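Local coordinates for protein DNA ligase (Aquifex aeolicus, PDB 3QWU) that probably joins nucleic acid ends as an ATP-dependent ligase of the nucleotidyltransferase type, and binds adenosine and calcium, at residues Ser194-Gly197 and Ile198-Ile201; Ile60-Leu63 and Glu64-Leu67. All coordinates share one frame; numbering follows the deposited sequence.

Contact 1. Residues Ser194-Gly197 and Ile198-Ile201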
loop_
_atom_site.group_PDB
_atom_site.type_symbol
_atom_site.label_atom_id
_atom_site.label_comp_id
_atom_site.label_asym_id
_atom_site.label_seq_id
_atom_site.Cartn_x
_atom_site.Cartn_y
_atom_site.Cartn_z
ATOM N N SER A 194 -5.688 22.415 -27.848
ATOM C CA SER A 194 -6.027 23.840 -27.825
ATOM C C SER A 194 -6.995 24.188 -26.697
ATOM O O SER A 194 -7.466 23.330 -25.980
ATOM C CB SER A 194 -6.656 24.215 -29.163
ATOM O OG SER A 194 -7.522 23.165 -29.582
ATOM N N GLU A 195 -7.297 25.464 -26.526
ATOM C CA GLU A 195 -8.307 25.845 -25.547
ATOM C C GLU A 195 -9.604 25.086 -25.843
ATOM O O GLU A 195 -10.174 24.469 -24.953
ATOM C CB GLU A 195 -8.567 27.354 -25.568
ATOM C CG GLU A 195 -8.922 27.972 -24.202
ATOM C CD GLU A 195 -9.049 29.528 -24.274
ATOM O OE1 GLU A 195 -8.463 30.137 -25.195
ATOM O OE2 GLU A 195 -9.717 30.136 -23.397
ATOM N N GLU A 196 -10.043 25.097 -27.100
ATOM C CA GLU A 196 -11.334 24.480 -27.476
ATOM C C GLU A 196 -11.286 22.986 -27.324
ATOM O O GLU A 196 -12.161 22.392 -26.694
ATOM C CB GLU A 196 -11.797 24.824 -28.914
ATOM C CG GLU A 196 -13.088 25.679 -28.973
ATOM C CD GLU A 196 -14.093 25.371 -27.826
ATOM O OE1 GLU A 196 -14.500 24.198 -27.663
ATOM O OE2 GLU A 196 -14.479 26.314 -27.090
ATOM N N GLY A 197 -10.254 22.364 -27.885
ATOM C CA GLY A 197 -10.040 20.913 -27.686
ATOM C C GLY A 197 -10.151 20.516 -26.216
ATOM O O GLY A 197 -10.896 19.586 -25.830
ATOM N N ILE A 198 -9.466 21.255 -25.361
ATOM C CA ILE A 198 -9.468 20.912 -23.963
ATOM C C ILE A 198 -10.842 21.066 -23.367
ATOM O O ILE A 198 -11.222 20.245 -22.531
ATOM C CB ILE A 198 -8.459 21.772 -23.149
ATOM C CG1 ILE A 198 -7.017 21.454 -23.584
ATOM C CG2 ILE A 198 -8.629 21.575 -21.637
ATOM C CD1 ILE A 198 -6.614 19.998 -23.381
ATOM N N LYS A 199 -11.599 22.097 -23.749
ATOM C CA LYS A 199 -12.925 22.248 -23.145
ATOM C C LYS A 199 -13.767 21.012 -23.514
ATOM O O LYS A 199 -14.432 20.454 -22.658
ATOM C CB LYS A 199 -13.648 23.517 -23.565
ATOM C CG LYS A 199 -13.491 24.724 -22.593
ATOM C CD LYS A 199 -12.144 25.539 -22.758
ATOM C CE LYS A 199 -12.304 27.088 -22.602
ATOM N NZ LYS A 199 -12.466 27.837 -23.933
ATOM N N LYS A 200 -13.689 20.565 -24.760
ATOM C CA LYS A 200 -14.542 19.467 -25.218
ATOM C C LYS A 200 -14.156 18.133 -24.567
ATOM O O LYS A 200 -15.021 17.397 -24.061
ATOM C CB LYS A 200 -14.502 19.352 -26.722
ATOM C CG LYS A 200 -14.994 20.627 -27.424
ATOM C CD LYS A 200 -14.766 20.541 -28.938
ATOM C CE LYS A 200 -14.699 21.904 -29.563
ATOM N NZ LYS A 200 -14.447 21.841 -31.045
ATOM N N ILE A 201 -12.860 17.844 -24.536
ATOM C CA ILE A 201 -12.386 16.635 -23.890
ATOM C C ILE A 201 -12.751 16.612 -22.415
ATOM O O ILE A 201 -13.004 15.569 -21.874
ATOM C CB ILE A 201 -10.854 16.476 -24.064
ATOM C CG1 ILE A 201 -10.518 16.338 -25.527
ATOM C CG2 ILE A 201 -10.319 15.270 -23.316
ATOM C CD1 ILE A 201 -9.106 16.548 -25.836
#
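Bends at chi2 (81°) and again further out swing the Lys199 chain back along the helix until it runs beside Glu195, both side chains pointing the same way in the first turn of helix 195-210. The turn is a worked example of a capped N-terminus with i to i+4 pairing. NZ of Lys199 comes within 3.6 Å of Glu195 OE2, a long salt bridge, while its CD rests 3.1 Å from the Glu195 carbonyl O. Glu196 meets Lys200 differently: in one of its two conformers the chains cross at about a right angle, with Glu196 OE1 4.1 Å from Lys200 NZ, too far for a salt bridge, a placement that stays doubtful. Both pairs belong to the outer, solvent-facing side, where acids in the first turn would probably also interact favourably with the helix dipole. Ser194 is the N-cap; its OG accepts a weak bond from Gly197 N at 3.3 Å and is also hydrogen-bonded to Thr192 OG1. On the buried face, Ile198 and Ile201 pack on helix 63-70, with Phe191 also against Ile201. The backbone bond from Ile201 N to Gly197 O is nearly straight (177°), and Ile201 CG1 sits 3.3 Å from that same oxygen.

Contact 2. Residues Ile60-Leu63 and Glu64-Leu67; sequences IFLL and ETGL
Leu63 and Leu67 lie side by side one turn apart, pointing the same way, at the start of helix 63-70, which follows strand 58-60, outermost of its sheet within this chain, in a strand-turn-helix connection of the probable nucleotidyltransferase domain. Apolar contacts dominate. Leu63 CD1 lies 4.0 Å from Leu67 CD1, brought alongside because Leu63 CG is anti to the backbone N (chi1 -177°). The side chain of Ile60 crosses that of Leu67 at about a right angle, Ile60 CD1 lying 3.8 Å from Leu67 CD2, and Ile60 CG2 packs on the bare CA of Gly66 at the same distance. Phe218 of strand 215-220 touches Ile60, Leu63 and Leu67. An alanine in place of Leu67 would remove both methyl contacts and is likely to open a gap between Ile60 and Leu63 beneath helix 195-210. Among the polar links, Glu268 accepts from the backbone N of Leu63 and of Glu64 at the helix start, and Glu64 OE2 forms a salt bridge with Arg68. Leu62, the N-cap residue, offers its O to Gly66 N in a weak, bent bond (131°). The next bond is straighter, from Leu67 N to Leu63 O at 3.0 Å, and Leu67 CG lies 3.2 Å from this carbonyl oxygen.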
loop_
_atom_site.group_PDB
_atom_site.type_symbol
_atom_site.label_atom_id
_atom_site.label_comp_id
_atom_site.label_asym_id
_atom_site.label_seq_id
_atom_site.Cartn_x
_atom_site.Cartn_y
_atom_site.Cartn_z
ATOM N N ILE A 60 -1.675 9.672 -17.877
ATOM C CA ILE A 60 -1.539 11.036 -17.383
ATOM C C ILE A 60 -2.519 11.248 -16.236
ATOM O O ILE A 60 -3.661 10.692 -16.220
ATOM C CB ILE A 60 -1.784 12.163 -18.444
ATOM C CG1 ILE A 60 -3.034 11.929 -19.279
ATOM C CG2 ILE A 60 -0.612 12.301 -19.337
ATOM C CD1 ILE A 60 -3.282 12.991 -20.408
ATOM N N PHE A 61 -2.094 12.094 -15.300
ATOM C CA PHE A 61 -2.859 12.395 -14.080
ATOM C C PHE A 61 -3.503 13.768 -14.173
ATOM O O PHE A 61 -4.479 14.043 -13.455
ATOM C CB PHE A 61 -1.949 12.354 -12.853
ATOM C CG PHE A 61 -1.565 10.945 -12.387
ATOM C CD1 PHE A 61 -0.999 10.007 -13.265
ATOM C CD2 PHE A 61 -1.710 10.601 -11.037
ATOM C CE1 PHE A 61 -0.645 8.710 -12.811
ATOM C CE2 PHE A 61 -1.359 9.324 -10.560
ATOM C CZ PHE A 61 -0.813 8.373 -11.457
ATOM N N LEU A 62 -2.958 14.639 -15.023
ATOM C CA LEU A 62 -3.523 15.992 -15.218
ATOM C C LEU A 62 -3.983 15.988 -16.636
ATOM O O LEU A 62 -3.228 15.662 -17.538
ATOM C CB LEU A 62 -2.498 17.106 -14.963
ATOM C CG LEU A 62 -2.242 17.441 -13.489
ATOM C CD1 LEU A 62 -1.126 18.490 -13.285
ATOM C CD2 LEU A 62 -3.524 17.933 -12.832
ATOM N N LEU A 63 -5.258 16.235 -16.845
ATOM C CA LEU A 63 -5.804 16.092 -18.194
ATOM C C LEU A 63 -5.221 17.209 -19.068
ATOM O O LEU A 63 -4.660 16.955 -20.128
ATOM C CB LEU A 63 -7.337 16.123 -18.158
ATOM C CG LEU A 63 -8.158 15.926 -19.419
ATOM C CD1 LEU A 63 -7.746 14.704 -20.216
ATOM C CD2 LEU A 63 -9.640 15.793 -18.964
ATOM N N GLU A 64 -5.328 18.445 -18.618
ATOM C CA GLU A 64 -4.972 19.571 -19.484
ATOM C C GLU A 64 -3.460 19.649 -19.762
ATOM O O GLU A 64 -3.012 19.708 -20.948
ATOM C CB GLU A 64 -5.423 20.886 -18.880
ATOM C CG GLU A 64 -4.957 22.070 -19.771
ATOM C CD GLU A 64 -5.725 23.355 -19.548
ATOM O OE1 GLU A 64 -6.560 23.430 -18.626
ATOM O OE2 GLU A 64 -5.452 24.324 -20.279
ATOM N N THR A 65 -2.674 19.661 -18.687
ATOM C CA THR A 65 -1.232 19.713 -18.816
ATOM C C THR A 65 -0.672 18.421 -19.389
ATOM O O THR A 65 0.364 18.443 -19.969
ATOM C CB THR A 65 -0.606 19.989 -17.457
ATOM O OG1 THR A 65 -1.274 21.121 -16.889
ATOM C CG2 THR A 65 0.849 20.284 -17.569
ATOM N N GLY A 66 -1.343 17.285 -19.218
ATOM C CA GLY A 66 -0.853 16.044 -19.783
ATOM C C GLY A 66 -0.994 16.016 -21.297
ATOM O O GLY A 66 -0.061 15.645 -22.030
ATOM N N LEU A 67 -2.173 16.418 -21.761
ATOM C CA LEU A 67 -2.456 16.456 -23.183
ATOM C C LEU A 67 -1.531 17.436 -23.894
ATOM O O LEU A 67 -0.946 17.123 -24.906
ATOM C CB LEU A 67 -3.907 16.857 -23.408
ATOM C CG LEU A 67 -4.947 15.797 -23.077
ATOM C CD1 LEU A 67 -6.293 16.282 -23.596
ATOM C CD2 LEU A 67 -4.521 14.493 -23.685
#

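The two contacts, whose centres are 12 Å apart, show how two helices from distant parts of the chain share one apolar seam. Leu67 of contact 2 is the meeting point: its CD1 lies 3.6 Å from Ile201 CD1 and 3.7 Å from Ile198 CD1, both of contact 1. Leu63 CD1 extends the seam to Ile201 CG2 at 4.1 Å. Neither contact lines the adenosine pocket: the side chains of Ile60 and Ile201 are about 12 and 14 Å from the bound nucleoside. Contact 2 nonetheless begins at the end of a strand of the sheet that carries pocket residues: Ile60 is hydrogen-bonded through its backbone to Lys229, which lines the pocket, and also pairs with a strand of the second subunit.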